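Long-range contact in afamin (Homo sapiens, PDB 6FAK), which carries hydrophobic molecules such as vitamin E in body fluids and keeps lipidated Wnt proteins soluble and active: residues I346-R351 / E382-S387. Sequence-based numbering, arbitrary orientation.
Sequences IPELLR and ETTEKS. With NAG (2-acetamido-2-deoxy-beta-D-glucopyranose), chain D.
Glu348 reaches across to Thr384 and Ser387 with both carboxylate oxygens, a worked example of how two well-separated helices of the all-helical albumin fold can be joined by one buried acid. The axes of 346-351 and 382-387 run nearly antiparallel (153°) and stay 10.6 Å apart, and Glu348 bridges the distance to two short hydroxyl side chains. Its CG lies anti to the backbone N (chi1 -174°) and a bend at chi2 (64°) places CD, the side chain projecting from the second albumin domain toward helix 376-417, which leads into the third. Glu348 OE1 takes the hydroxyl proton of Ser387 OG at 2.7 Å, on the syn side of the carboxylate. The same oxygen is gripped side-on by Arg351, one turn along its own helix: Arg351 NH2 closes a salt bridge to Glu348 OE1 at 2.8 Å on the anti side, both donors tilted somewhat out of the carboxylate plane, while NE approaches from above it. Arg351 is itself steadied by Asp451 and by the carbonyl of Ala483. An alanine in place of Glu348 would probably leave the Ser387 hydroxyl and the Arg351 guanidinium without their shared acceptor and open a gap between the helices. Nearby, Glu385 OE2 accepts a bond from N2 of the sugar on Asn381. Thr384 OG1 lies 2.8 Å from Glu348 OE2, its single proton contested by the carbonyl oxygen of Phe380.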
loop_
_atom_site.group_PDB
_atom_site.type_symbol
_atom_site.label_atom_id
_atom_site.label_comp_id
_atom_site.label_asym_id
_atom_site.label_seq_id
_atom_site.Cartn_x
_atom_site.Cartn_y
_atom_site.Cartn_z
ATOM N N ILE A 346 1.291 12.016 8.402
ATOM C CA ILE A 346 1.132 11.050 9.463
ATOM C C ILE A 346 2.485 10.625 10.046
ATOM O O ILE A 346 2.613 10.639 11.259
ATOM C CB ILE A 346 0.230 9.854 9.052
ATOM C CG1 ILE A 346 -1.145 10.325 8.517
ATOM C CG2 ILE A 346 0.023 8.912 10.219
ATOM C CD1 ILE A 346 -1.956 11.227 9.436
ATOM N N PRO A 347 3.504 10.296 9.209
ATOM C CA PRO A 347 4.837 9.973 9.761
ATOM C C PRO A 347 5.485 11.130 10.578
ATOM O O PRO A 347 6.076 10.886 11.625
ATOM C CB PRO A 347 5.674 9.613 8.511
ATOM C CG PRO A 347 4.710 9.275 7.470
ATOM C CD PRO A 347 3.407 9.971 7.776
ATOM N N GLU A 348 5.270 12.388 10.123
ATOM C CA GLU A 348 5.756 13.549 10.838
ATOM C C GLU A 348 5.071 13.641 12.217
ATOM O O GLU A 348 5.722 13.870 13.184
ATOM C CB GLU A 348 5.591 14.863 10.060
ATOM C CG GLU A 348 6.269 16.051 10.797
ATOM C CD GLU A 348 7.804 15.906 10.917
ATOM O OE1 GLU A 348 8.435 15.236 10.060
ATOM O OE2 GLU A 348 8.399 16.517 11.838
ATOM N N LEU A 349 3.766 13.436 12.276
ATOM C CA LEU A 349 3.070 13.463 13.575
ATOM C C LEU A 349 3.598 12.380 14.519
ATOM O O LEU A 349 3.773 12.634 15.665
ATOM C CB LEU A 349 1.593 13.289 13.396
ATOM C CG LEU A 349 0.912 14.449 12.676
ATOM C CD1 LEU A 349 -0.457 14.049 12.210
ATOM C CD2 LEU A 349 0.861 15.685 13.551
ATOM N N LEU A 350 3.845 11.177 13.998
ATOM C CA LEU A 350 4.370 10.108 14.836
ATOM C C LEU A 350 5.801 10.350 15.274
ATOM O O LEU A 350 6.145 9.952 16.366
ATOM C CB LEU A 350 4.269 8.747 14.130
ATOM C CG LEU A 350 2.820 8.454 13.700
ATOM C CD1 LEU A 350 2.820 7.174 12.867
ATOM C CD2 LEU A 350 1.886 8.362 14.870
ATOM N N ARG A 351 6.645 10.986 14.429
ATOM C CA ARG A 351 7.951 11.406 14.865
ATOM C C ARG A 351 7.864 12.411 16.062
ATOM O O ARG A 351 8.607 12.282 17.040
ATOM C CB ARG A 351 8.793 11.991 13.701
ATOM C CG ARG A 351 9.218 10.919 12.693
ATOM C CD ARG A 351 10.183 11.512 11.698
ATOM N NE ARG A 351 9.513 12.332 10.704
ATOM C CZ ARG A 351 9.026 11.940 9.532
ATOM N NH1 ARG A 351 8.996 10.663 9.197
ATOM N NH2 ARG A 351 8.513 12.831 8.707
ATOM N N GLU A 382 12.305 22.116 15.074
ATOM C CA GLU A 382 13.545 21.683 14.385
ATOM C C GLU A 382 13.354 20.400 13.553
ATOM O O GLU A 382 13.773 20.318 12.358
ATOM C CB GLU A 382 14.691 21.533 15.394
ATOM C CG GLU A 382 15.951 20.866 14.866
ATOM C CD GLU A 382 17.035 20.783 15.918
ATOM O OE1 GLU A 382 17.488 19.644 16.164
ATOM O OE2 GLU A 382 17.411 21.830 16.519
ATOM N N THR A 383 12.685 19.402 14.129
ATOM C CA THR A 383 12.526 18.161 13.385
ATOM C C THR A 383 11.645 18.379 12.151
ATOM O O THR A 383 11.956 17.900 11.078
ATOM C CB THR A 383 12.033 16.989 14.251
ATOM O OG1 THR A 383 11.854 15.842 13.423
ATOM C CG2 THR A 383 10.753 17.272 14.887
ATOM N N THR A 384 10.587 19.168 12.291
ATOM C CA THR A 384 9.685 19.421 11.177
ATOM C C THR A 384 10.339 20.272 10.061
ATOM O O THR A 384 10.129 20.015 8.863
ATOM C CB THR A 384 8.410 20.056 11.678
ATOM O OG1 THR A 384 7.827 19.177 12.652
ATOM C CG2 THR A 384 7.440 20.271 10.526
ATOM N N GLU A 385 11.118 21.281 10.454
ATOM C CA GLU A 385 11.897 22.047 9.485
ATOM C C GLU A 385 12.815 21.192 8.674
ATOM O O GLU A 385 12.942 21.424 7.499
ATOM C CB GLU A 385 12.737 23.122 10.188
ATOM C CG GLU A 385 11.920 24.303 10.629
ATOM C CD GLU A 385 11.519 25.207 9.483
ATOM O OE1 GLU A 385 12.240 25.233 8.464
ATOM O OE2 GLU A 385 10.500 25.913 9.643
ATOM N N LYS A 386 13.513 20.244 9.301
ATOM C CA LYS A 386 14.361 19.313 8.579
ATOM C C LYS A 386 13.559 18.507 7.565
ATOM O O LYS A 386 13.986 18.353 6.435
ATOM C CB LYS A 386 15.122 18.372 9.516
ATOM C CG LYS A 386 16.216 19.075 10.319
ATOM C CD LYS A 386 16.828 18.213 11.420
ATOM C CE LYS A 386 17.828 19.015 12.247
ATOM N NZ LYS A 386 19.016 18.213 12.630
ATOM N N SER A 387 12.389 17.997 7.964
ATOM C CA SER A 387 11.585 17.167 7.052
ATOM C C SER A 387 11.108 18.022 5.896
ATOM O O SER A 387 11.186 17.622 4.739
ATOM C CB SER A 387 10.382 16.536 7.779
ATOM O OG SER A 387 10.835 15.793 8.894
HETATM C C1 NAG D . 9.329 27.123 13.297
HETATM C C2 NAG D . 8.212 27.073 12.255
HETATM C C3 NAG D . 8.201 28.317 11.376
HETATM C C4 NAG D . 8.291 29.590 12.206
HETATM C C5 NAG D . 9.440 29.499 13.208
HETATM C C6 NAG D . 9.533 30.753 14.078
HETATM C C7 NAG D . 7.632 24.806 11.584
HETATM C C8 NAG D . 7.901 23.688 10.625
HETATM N N2 NAG D . 8.363 25.903 11.408
HETATM O O3 NAG D . 7.002 28.333 10.598
HETATM O O4 NAG D . 8.491 30.706 11.330
HETATM O O5 NAG D . 9.258 28.346 14.037
HETATM O O6 NAG D . 8.383 30.858 14.926
HETATM O O7 NAG D . 6.797 24.708 12.467
#